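Local coordinates for glutathione S-transferase (Rhodospirillum rubrum F11, PDB 4O7H), which catalyses the conjugation of glutathione to electrophilic substrates, at the interface of chains A and B. Residues are numbered along the deposited sequence; one frame, centred on the assembly and turned at random. Chains: chain A/B, Glutathione S-transferase.

The interface of chains A and B. Residues chain A 65, 69, 89, 92-93, 95-96; chain B 61, 63, 65-66, 69.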
ATOM      1  N   TRP A  65       7.242  -1.903   0.331  1.00 11.20           N
ATOM      2  CA  TRP A  65       7.453  -0.524   0.636  1.00 12.36           C
ATOM      3  C   TRP A  65       8.458  -0.401   1.765  1.00 10.56           C
ATOM      4  O   TRP A  65       9.396   0.413   1.716  1.00 11.74           O
ATOM      5  CB  TRP A  65       6.161   0.202   1.001  1.00 13.17           C
ATOM      6  CG  TRP A  65       5.211   0.450  -0.103  1.00 16.37           C
ATOM      7  CD1 TRP A  65       5.306   0.083  -1.421  1.00 18.65           C
ATOM      8  CD2 TRP A  65       3.905   1.098   0.032  1.00 17.09           C
ATOM      9  NE1 TRP A  65       4.143   0.485  -2.115  1.00 15.20           N
ATOM     10  CE2 TRP A  65       3.282   1.077  -1.245  1.00 19.04           C
ATOM     11  CE3 TRP A  65       3.194   1.651   1.130  1.00 18.54           C
ATOM     12  CZ2 TRP A  65       2.023   1.656  -1.470  1.00 20.91           C
ATOM     13  CZ3 TRP A  65       2.009   2.210   0.909  1.00 20.67           C
ATOM     14  CH2 TRP A  65       1.397   2.200  -0.372  1.00 21.74           C
ATOM     15  N   GLU A  69      11.949   1.669   1.430  1.00 10.23           N
ATOM     16  CA  GLU A  69      12.309   2.794   2.290  1.00 10.87           C
ATOM     17  C   GLU A  69      13.575   2.453   3.078  1.00 11.19           C
ATOM     18  O   GLU A  69      14.448   3.311   3.239  1.00 13.11           O
ATOM     19  CB  GLU A  69      11.179   3.127   3.235  1.00 11.45           C
ATOM     20  CG  GLU A  69       9.918   3.608   2.552  1.00 11.42           C
ATOM     21  CD  GLU A  69      10.068   4.990   1.952  1.00 13.07           C
ATOM     22  OE1 GLU A  69      10.920   5.774   2.402  1.00 13.29           O
ATOM     23  OE2 GLU A  69       9.308   5.248   1.016  1.00 18.82           O
ATOM     24  N   ALA A  89       7.570  13.225  -2.133  1.00 12.21           N
ATOM     25  CA  ALA A  89       6.133  13.036  -2.030  1.00 12.98           C
ATOM     26  C   ALA A  89       5.489  12.657  -3.378  1.00 12.55           C
ATOM     27  O   ALA A  89       4.527  11.899  -3.393  1.00 12.90           O
ATOM     28  CB  ALA A  89       5.485  14.296  -1.474  1.00 13.60           C
ATOM     29  N   ARG A  92       6.310   9.056  -4.072  1.00 10.44           N
ATOM     30  CA  ARG A  92       5.468   8.190  -3.231  1.00  9.72           C
ATOM     31  C   ARG A  92       3.993   8.157  -3.684  1.00 10.09           C
ATOM     32  O   ARG A  92       3.333   7.079  -3.653  1.00  9.93           O
ATOM     33  CB  ARG A  92       5.629   8.528  -1.753  1.00 10.20           C
ATOM     34  CG  ARG A  92       7.002   8.223  -1.220  1.00 10.50           C
ATOM     35  CD  ARG A  92       7.031   8.230   0.276  1.00 10.77           C
ATOM     36  NE  ARG A  92       8.341   7.989   0.886  1.00 10.86           N
ATOM     37  CZ  ARG A  92       9.164   8.919   1.370  1.00 10.91           C
ATOM     38  NH1 ARG A  92       8.900  10.215   1.287  1.00 11.81           N
ATOM     39  NH2 ARG A  92      10.259   8.542   1.964  1.00 11.99           N
ATOM     40  N   ARG A  93       3.478   9.306  -4.142  1.00 11.40           N
ATOM     41  CA  ARG A  93       2.166   9.376  -4.751  1.00 11.30           C
ATOM     42  C   ARG A  93       2.052   8.401  -5.901  1.00 11.65           C
ATOM     43  O   ARG A  93       1.067   7.665  -5.993  1.00 12.29           O
ATOM     44  CB  ARG A  93       1.843  10.830  -5.243  1.00 12.73           C
ATOM     45  CG  ARG A  93       0.458  10.954  -5.862  1.00 13.68           C
ATOM     46  CD  ARG A  93       0.220  12.348  -6.464  1.00 14.79           C
ATOM     47  NE  ARG A  93       0.928  12.578  -7.728  1.00 15.07           N
ATOM     48  CZ  ARG A  93       0.489  12.115  -8.891  1.00 15.68           C
ATOM     49  NH1 ARG A  93      -0.621  11.374  -8.943  1.00 15.85           N
ATOM     50  NH2 ARG A  93       1.171  12.375  -9.988  1.00 16.36           N
ATOM     51  N   VAL A  95       4.138   5.873  -6.693  1.00 10.89           N
ATOM     52  CA  VAL A  95       4.255   4.491  -6.179  1.00 10.81           C
ATOM     53  C   VAL A  95       2.887   3.980  -5.766  1.00 11.82           C
ATOM     54  O   VAL A  95       2.499   2.852  -6.118  1.00 10.89           O
ATOM     55  CB  VAL A  95       5.287   4.381  -5.022  1.00 10.51           C
ATOM     56  CG1 VAL A  95       5.197   3.038  -4.330  1.00 11.55           C
ATOM     57  CG2 VAL A  95       6.664   4.574  -5.602  1.00 10.98           C
ATOM     58  N   ALA A  96       2.160   4.760  -4.958  1.00 11.10           N
ATOM     59  CA  ALA A  96       0.818   4.354  -4.551  1.00 11.63           C
ATOM     60  C   ALA A  96      -0.156   4.238  -5.737  1.00 11.42           C
ATOM     61  O   ALA A  96      -0.994   3.331  -5.745  1.00 12.05           O
ATOM     62  CB  ALA A  96       0.252   5.333  -3.533  1.00 12.54           C
TER
ATOM     63  N   ILE B  61       0.246  17.330  -0.860  1.00 16.60           N
ATOM     64  CA  ILE B  61       0.778  15.984  -0.680  1.00 17.18           C
ATOM     65  C   ILE B  61      -0.389  14.995  -0.688  1.00 16.42           C
ATOM     66  O   ILE B  61      -1.365  15.143   0.066  1.00 15.54           O
ATOM     67  CB  ILE B  61       1.533  15.863   0.654  1.00 16.66           C
ATOM     68  CG1 ILE B  61       2.504  17.055   0.880  1.00 18.98           C
ATOM     69  CG2 ILE B  61       2.220  14.482   0.764  1.00 17.09           C
ATOM     70  CD1 ILE B  61       3.630  17.200  -0.116  1.00 19.86           C
ATOM     71  N   ASP B  63      -1.954  10.911  -0.995  1.00 16.41           N
ATOM     72  CA  ASP B  63      -1.774   9.507  -0.588  1.00 16.33           C
ATOM     73  C   ASP B  63      -1.431   9.497   0.905  1.00 14.63           C
ATOM     74  O   ASP B  63      -0.521  10.178   1.332  1.00 14.36           O
ATOM     75  CB  ASP B  63      -0.683   8.708  -1.333  1.00 18.24           C
ATOM     76  CG  ASP B  63      -0.457   7.296  -0.731  1.00 17.64           C
ATOM     77  OD1 ASP B  63      -1.308   6.445  -0.901  1.00 18.73           O
ATOM     78  OD2 ASP B  63       0.629   7.012  -0.160  1.00 20.41           O
ATOM     79  N   TRP B  65       0.191   7.246   2.746  1.00 13.56           N
ATOM     80  CA  TRP B  65       1.513   6.853   3.043  1.00 13.83           C
ATOM     81  C   TRP B  65       2.493   7.987   2.692  1.00 12.55           C
ATOM     82  O   TRP B  65       3.381   8.324   3.463  1.00 13.33           O
ATOM     83  CB  TRP B  65       1.810   5.553   2.306  1.00 16.61           C
ATOM     84  CG  TRP B  65       3.153   5.241   2.326  1.00 18.64           C
ATOM     85  CD1 TRP B  65       3.885   5.015   3.434  1.00 21.85           C
ATOM     86  CD2 TRP B  65       4.043   5.030   1.191  1.00 21.74           C
ATOM     87  NE1 TRP B  65       5.179   4.737   3.091  1.00 21.38           N
ATOM     88  CE2 TRP B  65       5.297   4.736   1.721  1.00 21.06           C
ATOM     89  CE3 TRP B  65       3.894   5.085  -0.201  1.00 23.08           C
ATOM     90  CZ2 TRP B  65       6.391   4.457   0.927  1.00 22.34           C
ATOM     91  CZ3 TRP B  65       5.004   4.856  -0.990  1.00 21.68           C
ATOM     92  CH2 TRP B  65       6.223   4.539  -0.424  1.00 24.06           C
ATOM     93  N   ALA B  66       2.343   8.583   1.509  1.00 12.41           N
ATOM     94  CA  ALA B  66       3.196   9.712   1.107  1.00 11.94           C
ATOM     95  C   ALA B  66       3.087  10.835   2.150  1.00 11.33           C
ATOM     96  O   ALA B  66       4.100  11.434   2.503  1.00 11.02           O
ATOM     97  CB  ALA B  66       2.786  10.229  -0.265  1.00 12.57           C
ATOM     98  N   GLU B  69       5.011   9.804   5.386  1.00 11.15           N
ATOM     99  CA  GLU B  69       6.445   9.875   5.228  1.00 11.83           C
ATOM    100  C   GLU B  69       6.885  11.350   5.155  1.00 12.00           C
ATOM    101  O   GLU B  69       7.887  11.711   5.707  1.00 12.13           O
ATOM    102  CB  GLU B  69       6.891   9.095   4.005  1.00 11.39           C
ATOM    103  CG  GLU B  69       6.620   7.577   4.064  1.00 11.87           C
ATOM    104  CD  GLU B  69       7.527   6.819   5.031  1.00 14.58           C
ATOM    105  OE1 GLU B  69       8.522   7.339   5.513  1.00 14.73           O
ATOM    106  OE2 GLU B  69       7.228   5.630   5.208  1.00 15.86           O
TER
HETATM  107  O   HOH W   1       6.452  11.651   0.898  1.00 11.99           O
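The indole of B:Trp65 lies between two flat or extended groups of chain A. CE3 of A:Trp65 sits over the centre of one face, 3.5 Å from CD2 of B:Trp65, the two indoles stacked with their planes 18° apart; on the opposite face, toward the rim, CD of A:Arg92 makes a CH-pi contact. At the indole's edge, in plane, comes CG of A:Glu69, whose carboxylate stands steeply to the ring. The symmetry-related tryptophans adopt different rotamers: B:Trp65 has CG anti to the backbone N (chi1 168°), whereas A:Trp65 has CG anti to the carbonyl carbon (chi1 -71°), so the local stack departs from exact two-fold symmetry. B:Trp65 NE1 gives a bent hydrogen bond to the anti lone pair of B:Glu69 OE2 at 3.1 Å, which helps fix the indole's rotation. A:Arg92, extended from CG to NE, grips A:Glu69 side-on: NH2 meets the syn lone pair of OE1 at 2.9 Å, a nearly straight hydrogen bond that is also a salt bridge, while NE meets OE2 from above the carboxylate plane. One guanidinium face is covered by CB of B:Glu69, 3.5 Å from CZ of A:Arg92. NH1 of A:Arg92 reaches the carbonyl O of B:Ala66 through a water. Alongside, CB of A:Arg92 packs 3.6 Å from CB of B:Ala66, and B:Asp63 OD2 accepts a hydrogen bond from the backbone N of B:Ala66 at 2.9 Å, capping the N-terminal end of helix 64-74. An alanine in place of B:Trp65 removes the indole, and with it the stack, the face under A:Arg92 and the NE1 bond, and would probably loosen this patch. Mainly through apolar and stacking contacts, the patch joins helix 64-74 of chain B to helices 64-74 and 85-119 of chain A, probably helping to hold the dimer typical of glutathione S-transferases.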